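Local coordinates for 26.7 kDa salivary protein (Phlebotomus duboscqi, PDB 6MT7) that binds and sequesters host cysteinyl leukotrienes, and binds a thromboxane A2 analogue, as a sand fly salivary protein that inhibits platelet aggregation and modulates blood feeding, at residues A8-W13 / Y164-D169; T42-K47 / G92-I97; T138-F143 / A159-Y164; A154-A159 / G202-D207. One frame throughout, in Å; residues are numbered along the deposited sequence.

Contact 1 (A8-W13 / Y164-D169)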
loop_
_atom_site.group_PDB
_atom_site.type_symbol
_atom_site.label_atom_id
_atom_site.label_comp_id
_atom_site.label_asym_id
_atom_site.label_seq_id
_atom_site.Cartn_x
_atom_site.Cartn_y
_atom_site.Cartn_z
ATOM N N ALA A 8 6.344 -3.730 -7.849
ATOM C CA ALA A 8 5.677 -4.972 -7.457
ATOM C C ALA A 8 5.630 -5.161 -5.943
ATOM O O ALA A 8 4.759 -5.879 -5.434
ATOM C CB ALA A 8 6.370 -6.172 -8.105
ATOM N N ASP A 9 6.585 -4.587 -5.216
ATOM C CA ASP A 9 6.507 -4.614 -3.758
ATOM C C ASP A 9 5.411 -3.684 -3.263
ATOM O O ASP A 9 4.687 -4.001 -2.306
ATOM C CB ASP A 9 7.859 -4.214 -3.163
ATOM C CG ASP A 9 7.823 -4.094 -1.642
ATOM O OD1 ASP A 9 7.683 -5.139 -0.984
ATOM O OD2 ASP A 9 7.937 -2.962 -1.118
ATOM N N GLN A 10 5.278 -2.527 -3.906
ATOM C CA GLN A 10 4.292 -1.547 -3.471
ATOM C C GLN A 10 2.875 -2.012 -3.775
ATOM O O GLN A 10 1.947 -1.726 -3.010
ATOM C CB GLN A 10 4.577 -0.205 -4.141
ATOM C CG GLN A 10 5.862 0.450 -3.627
ATOM C CD GLN A 10 6.324 1.599 -4.501
ATOM O OE1 GLN A 10 6.071 1.628 -5.716
ATOM N NE2 GLN A 10 7.001 2.561 -3.888
ATOM N N THR A 11 2.678 -2.707 -4.902
ATOM C CA THR A 11 1.351 -3.243 -5.179
ATOM C C THR A 11 1.053 -4.414 -4.258
ATOM O O THR A 11 -0.049 -4.509 -3.710
ATOM C CB THR A 11 1.217 -3.664 -6.649
ATOM O OG1 THR A 11 2.155 -4.703 -6.939
ATOM C CG2 THR A 11 1.478 -2.468 -7.583
ATOM N N PHE A 12 2.035 -5.301 -4.057
ATOM C CA PHE A 12 1.849 -6.423 -3.139
ATOM C C PHE A 12 1.466 -5.933 -1.745
ATOM O O PHE A 12 0.534 -6.461 -1.118
ATOM C CB PHE A 12 3.137 -7.247 -3.086
ATOM C CG PHE A 12 3.003 -8.566 -2.384
ATOM C CD1 PHE A 12 1.998 -9.454 -2.714
ATOM C CD2 PHE A 12 3.919 -8.925 -1.398
ATOM C CE1 PHE A 12 1.899 -10.683 -2.058
ATOM C CE2 PHE A 12 3.829 -10.140 -0.753
ATOM C CZ PHE A 12 2.819 -11.021 -1.081
ATOM N N TRP A 13 2.178 -4.913 -1.243
ATOM C CA TRP A 13 1.875 -4.383 0.083
ATOM C C TRP A 13 0.446 -3.865 0.160
ATOM O O TRP A 13 -0.249 -4.094 1.158
ATOM C CB TRP A 13 2.859 -3.273 0.472
ATOM C CG TRP A 13 2.503 -2.667 1.794
ATOM C CD1 TRP A 13 2.795 -3.164 3.033
ATOM C CD2 TRP A 13 1.743 -1.469 2.010
ATOM N NE1 TRP A 13 2.266 -2.346 4.009
ATOM C CE2 TRP A 13 1.617 -1.299 3.405
ATOM C CE3 TRP A 13 1.158 -0.526 1.156
ATOM C CZ2 TRP A 13 0.935 -0.228 3.963
ATOM C CZ3 TRP A 13 0.486 0.543 1.714
ATOM C CH2 TRP A 13 0.378 0.679 3.108
ATOM N N TYR A 164 9.338 0.194 5.265
ATOM C CA TYR A 164 8.641 -1.048 4.947
ATOM C C TYR A 164 7.409 -1.263 5.818
ATOM O O TYR A 164 6.470 -1.949 5.395
ATOM C CB TYR A 164 9.609 -2.231 5.039
ATOM C CG TYR A 164 10.435 -2.317 3.782
ATOM C CD1 TYR A 164 9.889 -2.810 2.603
ATOM C CD2 TYR A 164 11.732 -1.840 3.752
ATOM C CE1 TYR A 164 10.634 -2.869 1.433
ATOM C CE2 TYR A 164 12.481 -1.885 2.587
ATOM C CZ TYR A 164 11.927 -2.398 1.433
ATOM O OH TYR A 164 12.676 -2.444 0.275
ATOM N N TYR A 165 7.379 -0.684 7.019
ATOM C CA TYR A 165 6.137 -0.637 7.787
ATOM C C TYR A 165 5.147 0.378 7.228
ATOM O O TYR A 165 4.015 0.441 7.714
ATOM C CB TYR A 165 6.411 -0.279 9.242
ATOM C CG TYR A 165 7.227 -1.286 10.011
ATOM C CD1 TYR A 165 7.101 -2.650 9.782
ATOM C CD2 TYR A 165 8.113 -0.859 10.992
ATOM C CE1 TYR A 165 7.861 -3.575 10.520
ATOM C CE2 TYR A 165 8.874 -1.763 11.723
ATOM C CZ TYR A 165 8.746 -3.110 11.484
ATOM O OH TYR A 165 9.514 -3.989 12.229
ATOM N N ARG A 166 5.552 1.160 6.222
ATOM C CA ARG A 166 4.728 2.216 5.634
ATOM C C ARG A 166 4.292 3.230 6.686
ATOM O O ARG A 166 3.155 3.715 6.689
ATOM C CB ARG A 166 3.531 1.651 4.864
ATOM C CG ARG A 166 3.847 1.391 3.380
ATOM C CD ARG A 166 4.798 0.197 3.227
ATOM N NE ARG A 166 5.108 -0.103 1.827
ATOM C CZ ARG A 166 5.812 -1.164 1.429
ATOM N NH1 ARG A 166 6.289 -2.033 2.317
ATOM N NH2 ARG A 166 6.029 -1.376 0.137
ATOM N N LEU A 167 5.220 3.573 7.580
ATOM C CA LEU A 167 5.051 4.775 8.384
ATOM C C LEU A 167 5.421 6.018 7.583
ATOM O O LEU A 167 4.832 7.085 7.791
ATOM C CB LEU A 167 5.900 4.692 9.653
ATOM C CG LEU A 167 5.674 3.423 10.481
ATOM C CD1 LEU A 167 6.576 3.401 11.712
ATOM C CD2 LEU A 167 4.216 3.303 10.872
ATOM N N VAL A 168 6.394 5.889 6.677
ATOM C CA VAL A 168 6.841 6.951 5.784
ATOM C C VAL A 168 6.973 6.364 4.385
ATOM O O VAL A 168 7.107 5.151 4.210
ATOM C CB VAL A 168 8.190 7.586 6.212
ATOM C CG1 VAL A 168 8.072 8.272 7.580
ATOM C CG2 VAL A 168 9.337 6.545 6.202
ATOM N N ASP A 169 6.957 7.245 3.382
ATOM C CA ASP A 169 7.164 6.827 1.999
ATOM C C ASP A 169 8.640 7.002 1.623
ATOM O O ASP A 169 9.500 7.218 2.481
ATOM C CB ASP A 169 6.212 7.583 1.061
ATOM C CG ASP A 169 6.437 9.094 1.052
ATOM O OD1 ASP A 169 7.518 9.576 1.460
ATOM O OD2 ASP A 169 5.504 9.815 0.638
HETATM O O HOH W 1 4.185 -3.258 6.682
#
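Trp-13 carries CG anti to its backbone N (chi1 176°), and the bend at chi2 of Arg-166 (71°) turns CD along the indole; the chain beyond runs extended, and the guanidinium lies flat on one face of the ring. The two side chains slide past each other in opposite directions. CB of Arg-166 reaches CZ2 of Trp-13 at 3.3 Å, and CG sits over the six-membered ring, 3.4 Å from its centroid, in a CH-pi contact. Farther out, CZ lies 4.0 Å from the centroid of the five-membered ring, a cation-pi stack with the planes only 3° apart.

The rim of the guanidinium is gripped as well. NH2 of Arg-166 donates to OD2 of Asp-9 at 2.8 Å, forming a salt bridge in which the acceptor lies near the guanidinium plane but the donor stands above the carboxylate plane. NH1 turns back to the carbonyl O of Tyr-164 at 3.1 Å, a bond also close to the guanidinium plane. A water bonds to that same carbonyl and, weakly, to NE1 of Trp-13. Arg-166 itself, with positive phi, ends helix 159-164 in a Schellman motif.

The C-terminal Tyr-231 adds to the cluster: its OH bonds both OD1 of Asp-9 and NH1 of Arg-166, and its ring meets Trp-13 edge-to-face. Helix 8-21, the turn after helix 159-164 and the chain end are thus joined at one point. With its charge buried, Arg-166 is paired with a carboxylate and spread over an electron-rich indole, which would be expected to favour the charged forms of both Asp-9 and Arg-166.

Contact 2 (T42-K47 / G92-I97). With TRT (fragment of triton X-100), chain C.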
loop_
_atom_site.group_PDB
_atom_site.type_symbol
_atom_site.label_atom_id
_atom_site.label_comp_id
_atom_site.label_asym_id
_atom_site.label_seq_id
_atom_site.Cartn_x
_atom_site.Cartn_y
_atom_site.Cartn_z
ATOM N N THR A 42 -16.269 -6.531 0.319
ATOM C CA THR A 42 -15.512 -6.385 -0.927
ATOM C C THR A 42 -15.492 -4.933 -1.393
ATOM O O THR A 42 -14.468 -4.446 -1.892
ATOM C CB THR A 42 -16.097 -7.273 -2.027
ATOM O OG1 THR A 42 -16.092 -8.638 -1.609
ATOM C CG2 THR A 42 -15.261 -7.171 -3.302
ATOM N N HIS A 43 -16.614 -4.219 -1.252
ATOM C CA HIS A 43 -16.610 -2.795 -1.580
ATOM C C HIS A 43 -15.499 -2.079 -0.830
ATOM O O HIS A 43 -14.739 -1.309 -1.416
ATOM C CB HIS A 43 -17.948 -2.133 -1.242
ATOM C CG HIS A 43 -19.137 -2.763 -1.902
ATOM N ND1 HIS A 43 -20.427 -2.528 -1.476
ATOM C CD2 HIS A 43 -19.236 -3.614 -2.950
ATOM C CE1 HIS A 43 -21.270 -3.207 -2.233
ATOM N NE2 HIS A 43 -20.572 -3.879 -3.133
ATOM N N CYS A 44 -15.403 -2.305 0.483
ATOM C CA CYS A 44 -14.426 -1.551 1.254
ATOM C C CYS A 44 -13.014 -2.069 1.045
ATOM O O CYS A 44 -12.058 -1.288 1.118
ATOM C CB CYS A 44 -14.801 -1.554 2.736
ATOM S SG CYS A 44 -16.235 -0.461 3.026
ATOM N N TYR A 45 -12.866 -3.357 0.733
ATOM C CA TYR A 45 -11.562 -3.874 0.328
ATOM C C TYR A 45 -11.066 -3.181 -0.942
ATOM O O TYR A 45 -9.884 -2.810 -1.046
ATOM C CB TYR A 45 -11.664 -5.390 0.127
ATOM C CG TYR A 45 -10.453 -6.023 -0.517
ATOM C CD1 TYR A 45 -9.228 -6.033 0.136
ATOM C CD2 TYR A 45 -10.548 -6.623 -1.767
ATOM C CE1 TYR A 45 -8.103 -6.618 -0.449
ATOM C CE2 TYR A 45 -9.430 -7.208 -2.363
ATOM C CZ TYR A 45 -8.220 -7.206 -1.699
ATOM O OH TYR A 45 -7.123 -7.785 -2.298
ATOM N N VAL A 46 -11.968 -2.974 -1.908
ATOM C CA VAL A 46 -11.600 -2.341 -3.173
ATOM C C VAL A 46 -11.195 -0.886 -2.943
ATOM O O VAL A 46 -10.170 -0.418 -3.453
ATOM C CB VAL A 46 -12.761 -2.474 -4.180
ATOM C CG1 VAL A 46 -12.598 -1.480 -5.345
ATOM C CG2 VAL A 46 -12.840 -3.935 -4.699
ATOM N N LYS A 47 -11.984 -0.148 -2.156
ATOM C CA LYS A 47 -11.591 1.217 -1.816
ATOM C C LYS A 47 -10.227 1.248 -1.135
ATOM O O LYS A 47 -9.380 2.089 -1.457
ATOM C CB LYS A 47 -12.628 1.860 -0.900
ATOM C CG LYS A 47 -12.244 3.266 -0.514
ATOM C CD LYS A 47 -13.300 3.938 0.360
ATOM C CE LYS A 47 -12.893 5.369 0.705
ATOM N NZ LYS A 47 -13.803 5.962 1.744
ATOM N N GLY A 92 -17.512 9.221 -1.794
ATOM C CA GLY A 92 -16.642 8.817 -0.717
ATOM C C GLY A 92 -16.904 7.437 -0.142
ATOM O O GLY A 92 -16.037 6.903 0.555
ATOM N N THR A 93 -18.075 6.852 -0.393
ATOM C CA THR A 93 -18.389 5.541 0.157
ATOM C C THR A 93 -17.610 4.452 -0.566
ATOM O O THR A 93 -17.162 4.615 -1.706
ATOM C CB THR A 93 -19.891 5.228 0.051
ATOM O OG1 THR A 93 -20.288 5.177 -1.328
ATOM C CG2 THR A 93 -20.721 6.290 0.767
ATOM N N CYS A 94 -17.459 3.313 0.113
ATOM C CA CYS A 94 -16.899 2.146 -0.558
ATOM C C CYS A 94 -17.801 1.693 -1.693
ATOM O O CYS A 94 -17.322 1.252 -2.741
ATOM C CB CYS A 94 -16.717 0.988 0.420
ATOM S SG CYS A 94 -15.889 1.316 1.999
ATOM N N LYS A 95 -19.117 1.747 -1.479
ATOM C CA LYS A 95 -20.052 1.292 -2.501
ATOM C C LYS A 95 -19.893 2.085 -3.794
ATOM O O LYS A 95 -19.879 1.500 -4.883
ATOM C CB LYS A 95 -21.482 1.394 -1.970
ATOM C CG LYS A 95 -22.553 1.249 -3.035
ATOM C CD LYS A 95 -22.871 -0.200 -3.310
ATOM C CE LYS A 95 -24.321 -0.352 -3.782
ATOM N NZ LYS A 95 -24.533 0.276 -5.124
ATOM N N ASP A 96 -19.756 3.414 -3.698
ATOM C CA ASP A 96 -19.647 4.221 -4.912
ATOM C C ASP A 96 -18.332 3.950 -5.635
ATOM O O ASP A 96 -18.298 3.854 -6.868
ATOM C CB ASP A 96 -19.769 5.706 -4.569
ATOM C CG ASP A 96 -20.199 6.554 -5.755
ATOM O OD1 ASP A 96 -20.945 6.052 -6.620
ATOM O OD2 ASP A 96 -19.804 7.737 -5.805
ATOM N N ILE A 97 -17.238 3.821 -4.886
ATOM C CA ILE A 97 -15.953 3.568 -5.531
ATOM C C ILE A 97 -15.950 2.191 -6.183
ATOM O O ILE A 97 -15.440 2.018 -7.298
ATOM C CB ILE A 97 -14.819 3.729 -4.511
ATOM C CG1 ILE A 97 -14.687 5.207 -4.144
ATOM C CG2 ILE A 97 -13.514 3.191 -5.075
ATOM C CD1 ILE A 97 -13.899 5.458 -2.889
HETATM C C25 TRT C . -1.609 -15.045 -0.217
HETATM O O24 TRT C . -1.423 -13.967 -1.129
HETATM C C23 TRT C . -2.618 -13.587 -1.811
HETATM C C22 TRT C . -2.361 -12.224 -2.441
HETATM O O21 TRT C . -3.412 -11.821 -3.321
HETATM C C20 TRT C . -3.046 -10.580 -3.913
HETATM C C19 TRT C . -4.053 -10.214 -4.988
HETATM O O18 TRT C . -5.139 -9.512 -4.388
HETATM C C17 TRT C . -6.362 -10.041 -4.856
HETATM C C16 TRT C . -7.012 -9.087 -5.838
HETATM O O15 TRT C . -7.702 -8.038 -5.150
HETATM C C12 TRT C . -7.992 -6.867 -5.827
HETATM C C13 TRT C . -8.127 -6.870 -7.211
HETATM C C14 TRT C . -8.418 -5.685 -7.898
HETATM C C11 TRT C . -8.146 -5.676 -5.129
HETATM C C10 TRT C . -8.439 -4.499 -5.810
HETATM C C9 TRT C . -8.574 -4.489 -7.192
HETATM C C6 TRT C . -8.880 -3.195 -7.890
HETATM C C8 TRT C . -10.368 -3.231 -8.222
HETATM C C7 TRT C . -8.653 -2.030 -6.933
HETATM C C5 TRT C . -8.088 -3.085 -9.212
HETATM C C1 TRT C . -6.567 -2.811 -9.270
HETATM C C2 TRT C . -5.717 -3.564 -8.254
HETATM C C4 TRT C . -6.093 -3.228 -10.656
HETATM C C3 TRT C . -6.216 -1.334 -9.153
#
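Gly-92 opens the segment by accepting a hydrogen bond through its carbonyl O from NZ of Lys-47 at 2.7 Å, the ammonium approaching nearly in line with the C=O bond. Lys-47 reaches it fully extended, with CG anti to the backbone N (chi1 179°) and every later torsion close to 180°. Next comes Thr-93, the N-cap of helix 94-106; its OG1 accepts from N of Asp-96 at 3.0 Å and also bonds Asp-91.

Cys-94 forms the covalent link, its SG joined to SG of Cys-44 at 2.1 Å with chi3 at 93°. The bond draws the backbones close, CA of Cys-94 lying 4.8 Å from CA of Cys-44, and CB of Cys-94 also packs on CB of His-43 at 3.7 Å. Lys-95 runs beside His-43, pointing the same way, and lays CD 3.6 Å from CE1 of the imidazole. Both polar ends find partners elsewhere: NE2 of His-43 with Asn-38, and NZ of Lys-95 in a salt bridge with Asp-99. Last, Ile-97 sets CD1 3.6 Å from CG of Lys-47, covering the aliphatic stem whose tip holds Gly-92.

From the same turn of helix 40-52, Tyr-45, probably a thromboxane A2-binding residue as in related proteins, points away into the ligand pocket. Its OH bonds O15 of the bound Triton fragment at 2.9 Å and Gln-19, while its ring stacks on Trp-31. The disulfide fastens the start of helix 94-106 to one side of helix 40-52 in the ligand-holding, odorant-binding-protein-like (PBP/GOBP family) part of the chain; through Tyr-45, helix 40-52 also packs on Phe-15 and Cys-18 of helix 8-21.

Contact 3 (T138-F143 / A159-Y164)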
loop_
_atom_site.group_PDB
_atom_site.type_symbol
_atom_site.label_atom_id
_atom_site.label_comp_id
_atom_site.label_asym_id
_atom_site.label_seq_id
_atom_site.Cartn_x
_atom_site.Cartn_y
_atom_site.Cartn_z
ATOM N N THR A 138 11.143 -12.681 3.353
ATOM C CA THR A 138 12.124 -12.114 4.267
ATOM C C THR A 138 11.455 -11.079 5.164
ATOM O O THR A 138 10.659 -10.261 4.691
ATOM C CB THR A 138 13.271 -11.472 3.487
ATOM O OG1 THR A 138 13.983 -12.494 2.771
ATOM C CG2 THR A 138 14.241 -10.747 4.420
ATOM N N LYS A 139 11.782 -11.120 6.455
ATOM C CA LYS A 139 11.224 -10.157 7.396
ATOM C C LYS A 139 11.853 -8.782 7.210
ATOM O O LYS A 139 13.022 -8.647 6.840
ATOM C CB LYS A 139 11.437 -10.621 8.837
ATOM C CG LYS A 139 10.633 -11.849 9.211
ATOM C CD LYS A 139 10.375 -11.920 10.712
ATOM C CE LYS A 139 11.665 -11.929 11.502
ATOM N NZ LYS A 139 11.409 -12.183 12.952
ATOM N N ILE A 140 11.053 -7.748 7.490
ATOM C CA ILE A 140 11.550 -6.376 7.451
ATOM C C ILE A 140 12.780 -6.225 8.339
ATOM O O ILE A 140 13.788 -5.639 7.930
ATOM C CB ILE A 140 10.432 -5.401 7.866
ATOM C CG1 ILE A 140 9.409 -5.294 6.731
ATOM C CG2 ILE A 140 11.021 -4.041 8.223
ATOM C CD1 ILE A 140 8.109 -4.630 7.118
ATOM N N SER A 141 12.723 -6.757 9.563
ATOM C CA SER A 141 13.863 -6.589 10.465
ATOM C C SER A 141 15.120 -7.207 9.869
ATOM O O SER A 141 16.193 -6.594 9.893
ATOM C CB SER A 141 13.585 -7.208 11.840
ATOM O OG SER A 141 13.139 -8.550 11.755
ATOM N N ASP A 142 15.004 -8.409 9.306
ATOM C CA ASP A 142 16.183 -9.080 8.768
ATOM C C ASP A 142 16.728 -8.353 7.544
ATOM O O ASP A 142 17.950 -8.240 7.377
ATOM C CB ASP A 142 15.846 -10.538 8.451
ATOM C CG ASP A 142 15.600 -11.354 9.706
ATOM O OD1 ASP A 142 16.328 -11.133 10.699
ATOM O OD2 ASP A 142 14.681 -12.203 9.714
ATOM N N PHE A 143 15.843 -7.825 6.694
ATOM C CA PHE A 143 16.301 -7.108 5.509
ATOM C C PHE A 143 16.913 -5.766 5.884
ATOM O O PHE A 143 17.970 -5.381 5.365
ATOM C CB PHE A 143 15.143 -6.898 4.529
ATOM C CG PHE A 143 15.533 -6.129 3.294
ATOM C CD1 PHE A 143 16.196 -6.764 2.248
ATOM C CD2 PHE A 143 15.256 -4.778 3.181
ATOM C CE1 PHE A 143 16.570 -6.066 1.109
ATOM C CE2 PHE A 143 15.625 -4.066 2.044
ATOM C CZ PHE A 143 16.283 -4.716 1.003
ATOM N N ALA A 159 15.456 3.872 9.603
ATOM C CA ALA A 159 15.114 4.497 8.329
ATOM C C ALA A 159 14.489 3.499 7.365
ATOM O O ALA A 159 13.513 3.816 6.672
ATOM C CB ALA A 159 16.356 5.125 7.707
ATOM N N CYS A 160 15.049 2.297 7.298
ATOM C CA CYS A 160 14.544 1.268 6.403
ATOM C C CYS A 160 13.254 0.669 6.950
ATOM O O CYS A 160 12.268 0.530 6.218
ATOM C CB CYS A 160 15.634 0.201 6.214
ATOM S SG CYS A 160 15.208 -1.266 5.243
ATOM N N SER A 161 13.244 0.335 8.245
ATOM C CA SER A 161 12.078 -0.305 8.849
ATOM C C SER A 161 10.844 0.578 8.738
ATOM O O SER A 161 9.743 0.091 8.448
ATOM C CB SER A 161 12.356 -0.627 10.317
ATOM O OG SER A 161 13.159 -1.785 10.439
ATOM N N ALA A 162 11.007 1.884 8.961
ATOM C CA ALA A 162 9.855 2.781 8.884
ATOM C C ALA A 162 9.261 2.803 7.485
ATOM O O ALA A 162 8.039 2.927 7.323
ATOM C CB ALA A 162 10.250 4.192 9.316
ATOM N N TYR A 163 10.111 2.697 6.458
ATOM C CA TYR A 163 9.594 2.633 5.095
ATOM C C TYR A 163 8.790 1.348 4.877
ATOM O O TYR A 163 7.662 1.387 4.371
ATOM C CB TYR A 163 10.737 2.738 4.070
ATOM C CG TYR A 163 10.224 2.442 2.681
ATOM C CD1 TYR A 163 9.544 3.409 1.956
ATOM C CD2 TYR A 163 10.361 1.170 2.119
ATOM C CE1 TYR A 163 9.022 3.132 0.710
ATOM C CE2 TYR A 163 9.829 0.879 0.877
ATOM C CZ TYR A 163 9.166 1.865 0.174
ATOM O OH TYR A 163 8.640 1.593 -1.069
ATOM N N TYR A 164 9.338 0.194 5.265
ATOM C CA TYR A 164 8.641 -1.048 4.947
ATOM C C TYR A 164 7.409 -1.263 5.818
ATOM O O TYR A 164 6.470 -1.949 5.395
ATOM C CB TYR A 164 9.609 -2.231 5.039
ATOM C CG TYR A 164 10.435 -2.317 3.782
ATOM C CD1 TYR A 164 9.889 -2.810 2.603
ATOM C CD2 TYR A 164 11.732 -1.840 3.752
ATOM C CE1 TYR A 164 10.634 -2.869 1.433
ATOM C CE2 TYR A 164 12.481 -1.885 2.587
ATOM C CZ TYR A 164 11.927 -2.398 1.433
ATOM O OH TYR A 164 12.676 -2.444 0.275
#
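Ile-140 is the main bump on helix 140-144, and it fits against the base of Tyr-164 and the neighbouring Ser-161. Its CG1 and CD1 both press on CB of Tyr-164, CG1 at 3.5 Å. Chi1 (-73°) turns CG1 toward Tyr-164, while the other branch, CG2, lies against both OG of Ser-161, at 3.8 Å, and CB of Tyr-164.

One turn on, Phe-143 fills the hollow between Cys-160 and the outer part of the Tyr-164 ring. Its CE2 meets CE2 of Tyr-164 at 3.9 Å, and its CD2 lies 4.1 Å from SG of Cys-160. The two rings are steeply inclined, at 79°, with centroids 5.7 Å apart. The sulfur also approaches the phenylalanine obliquely. On the tyrosine, CD2 of Tyr-163 covers one face, above the ring centre.

Polar ends are held from outside: OG of Ser-161 by Glu-150, OH of Tyr-164 by the backbone N of Lys-134.

Helices 140-144 and 159-164 meet along this buried apolar seam, tied by the Cys-144 to Cys-160 disulfide. Helix 203-216 packs on helix 159-164, Ala-206 against Ala-162 and Tyr-210 against Ser-161, and Asp-225 of helix 220-227 bonds Ser-141.

Contact 4 (A154-A159 / G202-D207)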
loop_
_atom_site.group_PDB
_atom_site.type_symbol
_atom_site.label_atom_id
_atom_site.label_comp_id
_atom_site.label_asym_id
_atom_site.label_seq_id
_atom_site.Cartn_x
_atom_site.Cartn_y
_atom_site.Cartn_z
ATOM N N ALA A 154 22.866 8.023 6.876
ATOM C CA ALA A 154 23.245 9.041 7.845
ATOM C C ALA A 154 23.443 8.413 9.215
ATOM O O ALA A 154 24.226 7.469 9.364
ATOM C CB ALA A 154 22.186 10.144 7.917
ATOM N N ASP A 155 22.717 8.917 10.215
ATOM C CA ASP A 155 22.871 8.492 11.599
ATOM C C ASP A 155 21.586 7.901 12.165
ATOM O O ASP A 155 21.420 7.852 13.388
ATOM C CB ASP A 155 23.333 9.671 12.461
ATOM C CG ASP A 155 22.624 10.974 12.100
ATOM O OD1 ASP A 155 21.482 10.915 11.589
ATOM O OD2 ASP A 155 23.208 12.058 12.324
ATOM N N CYS A 156 20.670 7.449 11.310
ATOM C CA CYS A 156 19.362 7.058 11.807
ATOM C C CYS A 156 19.383 5.639 12.361
ATOM O O CYS A 156 20.369 4.904 12.250
ATOM C CB CYS A 156 18.316 7.202 10.711
ATOM S SG CYS A 156 17.869 8.927 10.467
ATOM N N GLN A 157 18.263 5.256 12.974
ATOM C CA GLN A 157 18.143 3.947 13.588
ATOM C C GLN A 157 17.047 3.082 12.991
ATOM O O GLN A 157 17.086 1.861 13.178
ATOM C CB GLN A 157 17.892 4.088 15.094
ATOM C CG GLN A 157 19.141 4.448 15.884
ATOM C CD GLN A 157 18.840 5.363 17.051
ATOM O OE1 GLN A 157 19.211 6.536 17.043
ATOM N NE2 GLN A 157 18.168 4.829 18.067
ATOM N N HIS A 158 16.083 3.671 12.280
ATOM C CA HIS A 158 14.913 2.943 11.794
ATOM C C HIS A 158 14.500 3.408 10.405
ATOM O O HIS A 158 13.312 3.349 10.055
ATOM C CB HIS A 158 13.724 3.107 12.748
ATOM C CG HIS A 158 14.074 2.919 14.191
ATOM N ND1 HIS A 158 14.375 1.686 14.729
ATOM C CD2 HIS A 158 14.167 3.808 15.209
ATOM C CE1 HIS A 158 14.642 1.823 16.015
ATOM N NE2 HIS A 158 14.518 3.101 16.333
ATOM N N ALA A 159 15.456 3.872 9.603
ATOM C CA ALA A 159 15.114 4.497 8.329
ATOM C C ALA A 159 14.489 3.499 7.365
ATOM O O ALA A 159 13.513 3.816 6.672
ATOM C CB ALA A 159 16.356 5.125 7.707
ATOM N N GLY A 202 14.632 14.395 6.557
ATOM C CA GLY A 202 15.310 13.165 6.197
ATOM C C GLY A 202 14.803 11.974 6.994
ATOM O O GLY A 202 13.642 11.909 7.416
ATOM N N CYS A 203 15.698 11.012 7.216
ATOM C CA CYS A 203 15.295 9.810 7.931
ATOM C C CYS A 203 14.947 10.076 9.395
ATOM O O CYS A 203 14.468 9.162 10.075
ATOM C CB CYS A 203 16.386 8.742 7.819
ATOM S SG CYS A 203 18.020 9.203 8.461
ATOM N N LYS A 204 15.159 11.295 9.903
ATOM C CA LYS A 204 14.692 11.584 11.254
ATOM C C LYS A 204 13.169 11.579 11.327
ATOM O O LYS A 204 12.607 11.306 12.396
ATOM C CB LYS A 204 15.238 12.924 11.742
ATOM C CG LYS A 204 16.756 12.988 11.755
ATOM C CD LYS A 204 17.337 11.974 12.716
ATOM C CE LYS A 204 18.831 12.205 12.906
ATOM N NZ LYS A 204 19.533 10.958 13.311
ATOM N N VAL A 205 12.491 11.887 10.216
ATOM C CA VAL A 205 11.045 11.666 10.150
ATOM C C VAL A 205 10.735 10.193 10.368
ATOM O O VAL A 205 9.836 9.830 11.138
ATOM C CB VAL A 205 10.474 12.154 8.806
ATOM C CG1 VAL A 205 8.974 11.873 8.742
ATOM C CG2 VAL A 205 10.735 13.631 8.609
ATOM N N ALA A 206 11.485 9.323 9.691
ATOM C CA ALA A 206 11.295 7.884 9.846
ATOM C C ALA A 206 11.492 7.457 11.295
ATOM O O ALA A 206 10.672 6.722 11.858
ATOM C CB ALA A 206 12.262 7.133 8.927
ATOM N N ASP A 207 12.582 7.909 11.917
ATOM C CA ASP A 207 12.859 7.513 13.291
ATOM C C ASP A 207 11.804 8.045 14.250
ATOM O O ASP A 207 11.405 7.348 15.193
ATOM C CB ASP A 207 14.244 8.001 13.709
ATOM C CG ASP A 207 15.348 7.078 13.242
ATOM O OD1 ASP A 207 15.136 6.339 12.257
ATOM O OD2 ASP A 207 16.428 7.091 13.861
HETATM O O HOH W 2 17.382 8.753 15.434
#
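Cys-156 and Cys-203 supply the covalent bond, their SG atoms 2.0 Å apart with chi3 at 88°. SG of Cys-203 stands between its own backbone N and carbonyl carbon (chi1 59°), directed at the loop 154-159.

Hydrogen bonds centre on the carboxylate of Asp-207, which grips two successive backbone amides. OD2 accepts from N of Gln-157 at 2.7 Å through its syn lone pair; OD1 takes N of His-158 at 2.8 Å, also on the syn side but 34° out of the plane. These bonds satisfy a buried acid and fix the course of the loop just ahead of helix 159-164.

One salt bridge lies on the more exposed flank: NZ of Lys-204 reaches OD1 of Asp-155 at 2.6 Å, from above the carboxylate plane, the two side chains crossing at about a right angle.

Apolar packing is compact. CB of Ala-159 touches CB of Cys-203 at 3.6 Å, and CB of Ala-206 faces CA of Ala-159 at 3.9 Å.

Far from the ligand site, this is a structural cross-brace: the disulfide, the Asp-207 bonds and the salt bridge fasten the first turn of helix 203-216 to the loop leading from helix 140-144 into helix 159-164; farther along helix 203-216, Tyr-210 stacks on His-158.

Overall arrangement
From the N terminus, helix 8-21 enters contact 1 at once, and the loop opened there closes 151 residues later at 164-169. Nested inside it, contact 2 closes its own loop between helices 40-52 and 94-106, in the part of the fold that holds the ligand. Contact 3 is nested too, but follows contact 2 in series and lies about 30 Å from it, centre to centre, across the middle of the chain. Contact 4 crosses both contacts 1 and 3, bringing helix 203-216 back to the loop ahead of helix 159-164. It shares Ala-159 with contact 3, which shares Tyr-164 with contact 1, so helix 159-164 links these three and joins helix 203-216 to helix 8-21.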